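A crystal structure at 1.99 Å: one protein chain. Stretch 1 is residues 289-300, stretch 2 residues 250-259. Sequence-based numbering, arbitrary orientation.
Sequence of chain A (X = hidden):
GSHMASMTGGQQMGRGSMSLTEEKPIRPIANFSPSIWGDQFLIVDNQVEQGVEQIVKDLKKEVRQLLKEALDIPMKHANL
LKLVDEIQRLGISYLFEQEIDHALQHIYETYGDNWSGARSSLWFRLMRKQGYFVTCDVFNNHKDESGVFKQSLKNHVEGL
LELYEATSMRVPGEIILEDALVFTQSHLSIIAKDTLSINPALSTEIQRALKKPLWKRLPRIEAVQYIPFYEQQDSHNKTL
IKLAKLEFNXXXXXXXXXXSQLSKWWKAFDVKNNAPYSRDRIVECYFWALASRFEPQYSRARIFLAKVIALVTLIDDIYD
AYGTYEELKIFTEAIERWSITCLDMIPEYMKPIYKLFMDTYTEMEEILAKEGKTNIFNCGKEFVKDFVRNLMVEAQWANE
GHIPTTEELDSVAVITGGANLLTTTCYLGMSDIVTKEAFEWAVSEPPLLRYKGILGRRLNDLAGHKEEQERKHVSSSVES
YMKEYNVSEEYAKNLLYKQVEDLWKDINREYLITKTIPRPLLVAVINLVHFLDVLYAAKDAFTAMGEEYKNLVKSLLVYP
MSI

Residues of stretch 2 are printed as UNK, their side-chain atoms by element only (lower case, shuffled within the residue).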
# COMPACT_ATOMS: atom_id res chain seq x y z
N ALA A 289 -3.30 -3.57 -7.19
CA ALA A 289 -1.95 -3.74 -7.72
C ALA A 289 -1.25 -2.38 -7.78
O ALA A 289 -0.03 -2.26 -7.50
CB ALA A 289 -1.98 -4.38 -9.10
N LEU A 290 -2.02 -1.36 -8.13
CA LEU A 290 -1.50 0.00 -8.27
C LEU A 290 -0.95 0.52 -6.95
O LEU A 290 -0.07 1.39 -6.93
CB LEU A 290 -2.61 0.93 -8.78
CG LEU A 290 -2.22 2.38 -9.04
CD1 LEU A 290 -0.99 2.48 -9.97
CD2 LEU A 290 -3.40 3.15 -9.62
N ALA A 291 -1.45 -0.03 -5.84
CA ALA A 291 -0.97 0.37 -4.51
C ALA A 291 0.42 -0.13 -4.19
O ALA A 291 1.20 0.55 -3.49
CB ALA A 291 -1.96 -0.08 -3.44
N SER A 292 0.77 -1.32 -4.69
CA SER A 292 2.07 -1.92 -4.34
C SER A 292 3.21 -0.99 -4.73
O SER A 292 4.01 -0.59 -3.87
CB SER A 292 2.25 -3.30 -5.01
OG SER A 292 2.23 -3.18 -6.43
N ARG A 293 3.28 -0.65 -6.01
CA ARG A 293 4.23 0.36 -6.50
C ARG A 293 3.56 1.09 -7.66
O ARG A 293 3.06 0.45 -8.58
CB ARG A 293 5.53 -0.28 -7.01
CG ARG A 293 6.45 -1.02 -5.99
CD ARG A 293 6.93 -0.13 -4.84
NE ARG A 293 7.59 1.13 -5.23
CZ ARG A 293 8.87 1.42 -5.02
NH1 ARG A 293 9.67 0.52 -4.45
NH2 ARG A 293 9.37 2.60 -5.37
N PHE A 294 3.54 2.42 -7.63
CA PHE A 294 2.84 3.16 -8.69
C PHE A 294 3.81 3.65 -9.77
O PHE A 294 3.39 4.14 -10.83
CB PHE A 294 2.12 4.38 -8.11
CG PHE A 294 3.06 5.47 -7.68
CD1 PHE A 294 3.46 6.47 -8.56
CD2 PHE A 294 3.61 5.46 -6.40
CE1 PHE A 294 4.36 7.46 -8.17
CE2 PHE A 294 4.52 6.45 -5.99
CZ PHE A 294 4.89 7.45 -6.88
N GLU A 295 5.10 3.55 -9.49
CA GLU A 295 6.11 4.17 -10.34
C GLU A 295 6.23 3.52 -11.72
O GLU A 295 5.94 2.32 -11.88
CB GLU A 295 7.47 4.20 -9.62
CG GLU A 295 7.42 5.00 -8.31
CD GLU A 295 7.07 4.14 -7.10
OE1 GLU A 295 6.48 3.04 -7.26
OE2 GLU A 295 7.38 4.56 -5.97
N PRO A 296 6.65 4.31 -12.73
CA PRO A 296 6.65 3.82 -14.11
C PRO A 296 7.52 2.59 -14.30
O PRO A 296 7.18 1.75 -15.11
CB PRO A 296 7.21 5.01 -14.92
CG PRO A 296 7.80 5.94 -13.91
CD PRO A 296 7.06 5.72 -12.63
N GLN A 297 8.59 2.47 -13.52
CA GLN A 297 9.52 1.36 -13.65
C GLN A 297 8.84 0.01 -13.36
O GLN A 297 9.30 -1.04 -13.81
CB GLN A 297 10.71 1.57 -12.68
CG GLN A 297 11.54 2.86 -12.91
CD GLN A 297 10.81 4.17 -12.54
OE1 GLN A 297 9.80 4.15 -11.85
NE2 GLN A 297 11.33 5.30 -13.02
N TYR A 298 7.75 0.05 -12.60
CA TYR A 298 7.09 -1.17 -12.16
C TYR A 298 5.80 -1.55 -12.93
O TYR A 298 4.96 -2.29 -12.43
CB TYR A 298 6.83 -1.08 -10.66
CG TYR A 298 8.12 -0.83 -9.90
CD1 TYR A 298 9.15 -1.75 -9.94
CD2 TYR A 298 8.31 0.34 -9.17
CE1 TYR A 298 10.35 -1.53 -9.25
CE2 TYR A 298 9.51 0.57 -8.46
CZ TYR A 298 10.52 -0.37 -8.51
OH TYR A 298 11.71 -0.15 -7.83
N SER A 299 5.68 -1.05 -14.15
CA SER A 299 4.54 -1.35 -15.02
C SER A 299 4.27 -2.85 -15.23
O SER A 299 3.13 -3.30 -15.07
CB SER A 299 4.73 -0.68 -16.38
OG SER A 299 3.54 -0.79 -17.12
N ARG A 300 5.30 -3.61 -15.60
CA ARG A 300 5.10 -5.05 -15.82
C ARG A 300 4.67 -5.74 -14.54
O ARG A 300 3.79 -6.62 -14.57
CB ARG A 300 6.37 -5.72 -16.36
CG ARG A 300 6.74 -5.32 -17.78
CD ARG A 300 7.63 -6.36 -18.45
NE ARG A 300 6.88 -7.55 -18.86
CZ ARG A 300 6.18 -7.65 -19.99
NH1 ARG A 300 6.13 -6.62 -20.83
NH2 ARG A 300 5.53 -8.77 -20.29
N UNK A 250 1.37 12.47 -17.16
CA UNK A 250 2.08 11.46 -17.95
C UNK A 250 1.96 10.08 -17.31
O UNK A 250 1.68 9.09 -17.98
c UNK A 250 5.35 13.36 -18.95
c UNK A 250 3.17 13.12 -20.20
c UNK A 250 3.84 13.12 -18.83
c UNK A 250 3.56 11.82 -18.07
N UNK A 251 2.19 10.00 -16.01
CA UNK A 251 2.12 8.71 -15.34
C UNK A 251 0.68 8.20 -15.29
O UNK A 251 0.44 7.00 -15.46
c UNK A 251 2.91 7.46 -13.20
c UNK A 251 3.63 7.72 -11.87
c UNK A 251 2.76 8.78 -13.95
c UNK A 251 3.67 6.42 -14.05
N UNK A 252 -0.28 9.09 -15.11
CA UNK A 252 -1.68 8.69 -15.21
C UNK A 252 -2.00 8.06 -16.56
O UNK A 252 -2.76 7.08 -16.63
c UNK A 252 -4.98 10.67 -14.66
n UNK A 252 -5.66 10.72 -13.51
c UNK A 252 -4.08 9.47 -14.85
o UNK A 252 -5.08 11.53 -15.54
c UNK A 252 -2.61 9.87 -14.95
N UNK A 253 -1.43 8.60 -17.64
CA UNK A 253 -1.65 8.02 -18.96
C UNK A 253 -1.11 6.59 -19.02
O UNK A 253 -1.73 5.71 -19.62
c UNK A 253 -1.01 8.87 -20.07
o UNK A 253 -1.74 10.06 -20.26
N UNK A 254 0.03 6.36 -18.39
CA UNK A 254 0.62 5.02 -18.36
C UNK A 254 -0.28 4.07 -17.59
O UNK A 254 -0.54 2.95 -18.03
c UNK A 254 2.02 5.07 -17.73
c UNK A 254 3.89 3.80 -16.62
c UNK A 254 2.64 3.69 -17.48
c UNK A 254 2.96 2.95 -18.79
N UNK A 255 -0.78 4.52 -16.44
CA UNK A 255 -1.70 3.71 -15.64
C UNK A 255 -2.93 3.37 -16.46
O UNK A 255 -3.43 2.24 -16.40
c UNK A 255 -2.13 4.44 -14.36
n UNK A 255 -1.02 5.72 -12.49
n UNK A 255 0.83 4.68 -12.21
c UNK A 255 0.10 5.69 -11.79
c UNK A 255 -1.01 4.69 -13.41
c UNK A 255 0.17 4.03 -13.23
N UNK A 256 -3.42 4.34 -17.23
CA UNK A 256 -4.58 4.10 -18.06
C UNK A 256 -4.28 3.08 -19.15
O UNK A 256 -5.16 2.28 -19.52
n UNK A 256 -9.83 6.53 -19.74
n UNK A 256 -8.14 5.65 -18.45
c UNK A 256 -5.11 5.41 -18.65
c UNK A 256 -7.23 5.61 -17.30
c UNK A 256 -9.05 6.60 -18.67
n UNK A 256 -9.20 7.60 -17.81
c UNK A 256 -5.88 6.25 -17.64
N UNK A 257 -3.06 3.10 -19.69
CA UNK A 257 -2.65 2.10 -20.69
C UNK A 257 -2.63 0.69 -20.09
O UNK A 257 -3.08 -0.27 -20.73
c UNK A 257 -1.25 2.42 -21.26
o UNK A 257 0.30 4.62 -23.73
c UNK A 257 0.22 3.99 -22.65
o UNK A 257 1.23 3.55 -22.05
c UNK A 257 -1.17 3.74 -22.05
N UNK A 258 -2.09 0.57 -18.88
CA UNK A 258 -2.05 -0.71 -18.16
C UNK A 258 -3.45 -1.26 -17.89
O UNK A 258 -3.71 -2.45 -18.09
o UNK A 258 0.09 0.42 -14.66
c UNK A 258 0.79 0.38 -15.70
c UNK A 258 0.14 -0.06 -17.01
o UNK A 258 2.01 0.70 -15.72
c UNK A 258 -1.30 -0.53 -16.83
N UNK A 259 -4.35 -0.38 -17.44
CA UNK A 259 -5.71 -0.79 -17.14
C UNK A 259 -6.46 -1.15 -18.41
O UNK A 259 -7.34 -2.02 -18.41
c UNK A 259 -7.89 0.03 -15.99
c UNK A 259 -8.03 -1.30 -15.25
c UNK A 259 -8.42 1.16 -15.11
c UNK A 259 -6.43 0.32 -16.38

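Position 250 carries four side-chain carbons, forked at the second, out of reach of stretch 1; a fork one bond beyond CB defines leucine, L250. Position 251 has the same pattern, but its CA-to-CB bond points toward stretch 1. One terminal carbon lies 3.5 Å from F294 CD1, near the phenyl plane at its edge, and the other is 3.7 Å from P296 CD. This is L251, chi1 t and chi2 p; CD2 is the branch at the phenylalanine edge, while CD1 makes the closest contact with P296 CD, and CD2 is also near it, at 4.0 Å.

At 252, three carbons, the third bearing one oxygen and one nitrogen, form a terminal amide out of reach of stretch 1: Q252, whose NE2 is hydrogen-bonded elsewhere in the structure. Position 253 has one carbon and one oxygen, also out of reach: S253.

Position 254 again shows four carbons forked at the second; its CA-to-CB bond points toward stretch 1. One branch tip comes within 3.7 Å of P296 CA, the other within 4.1 Å of S299 OG. It is L254, its CD2 packing on the proline and its CD1 beside the serine hydroxyl.

Position 255 has one carbon leading to a five-membered ring of three carbons and two nitrogens. CB points sideways, yet the ring end comes nearer. One ring nitrogen lies 3.0 Å from F294 O, and L290 CD1 sits over one face, 3.7 Å from the ring centroid and 14° off the normal, a CH-pi contact. This is H255: NE2 donates a hydrogen bond to F294 O with an N-H...O angle of 169°, the acceptor near the ring plane.

Position 256 runs through three carbons and a nitrogen to a carbon bearing two more nitrogens, a guanidinium out of reach of stretch 1: R256. Position 257 has three carbons, the third with two oxygens, exposed and out of reach: E257. Position 258 repeats that carboxylate pattern, but its CA-to-CB bond points toward stretch 1, and one oxygen is 2.6 Å from S299 OG. It is E258; S299 OG donates a short hydrogen bond to its OE2. Position 259, four carbons forked at the second, out of reach, is L259.

The contact uses 251, 254, 255 and 258, the i, i+3, i+4, i+7 pattern that places residues along one side of a helix. L251 and L254 supply apolar packing, H255 anchors a loop carbonyl, and E258 holds S299. Together the stretches bury 355 Å², both sides summed.

Stretch 2, residues 250-259: LLQSLHREEL
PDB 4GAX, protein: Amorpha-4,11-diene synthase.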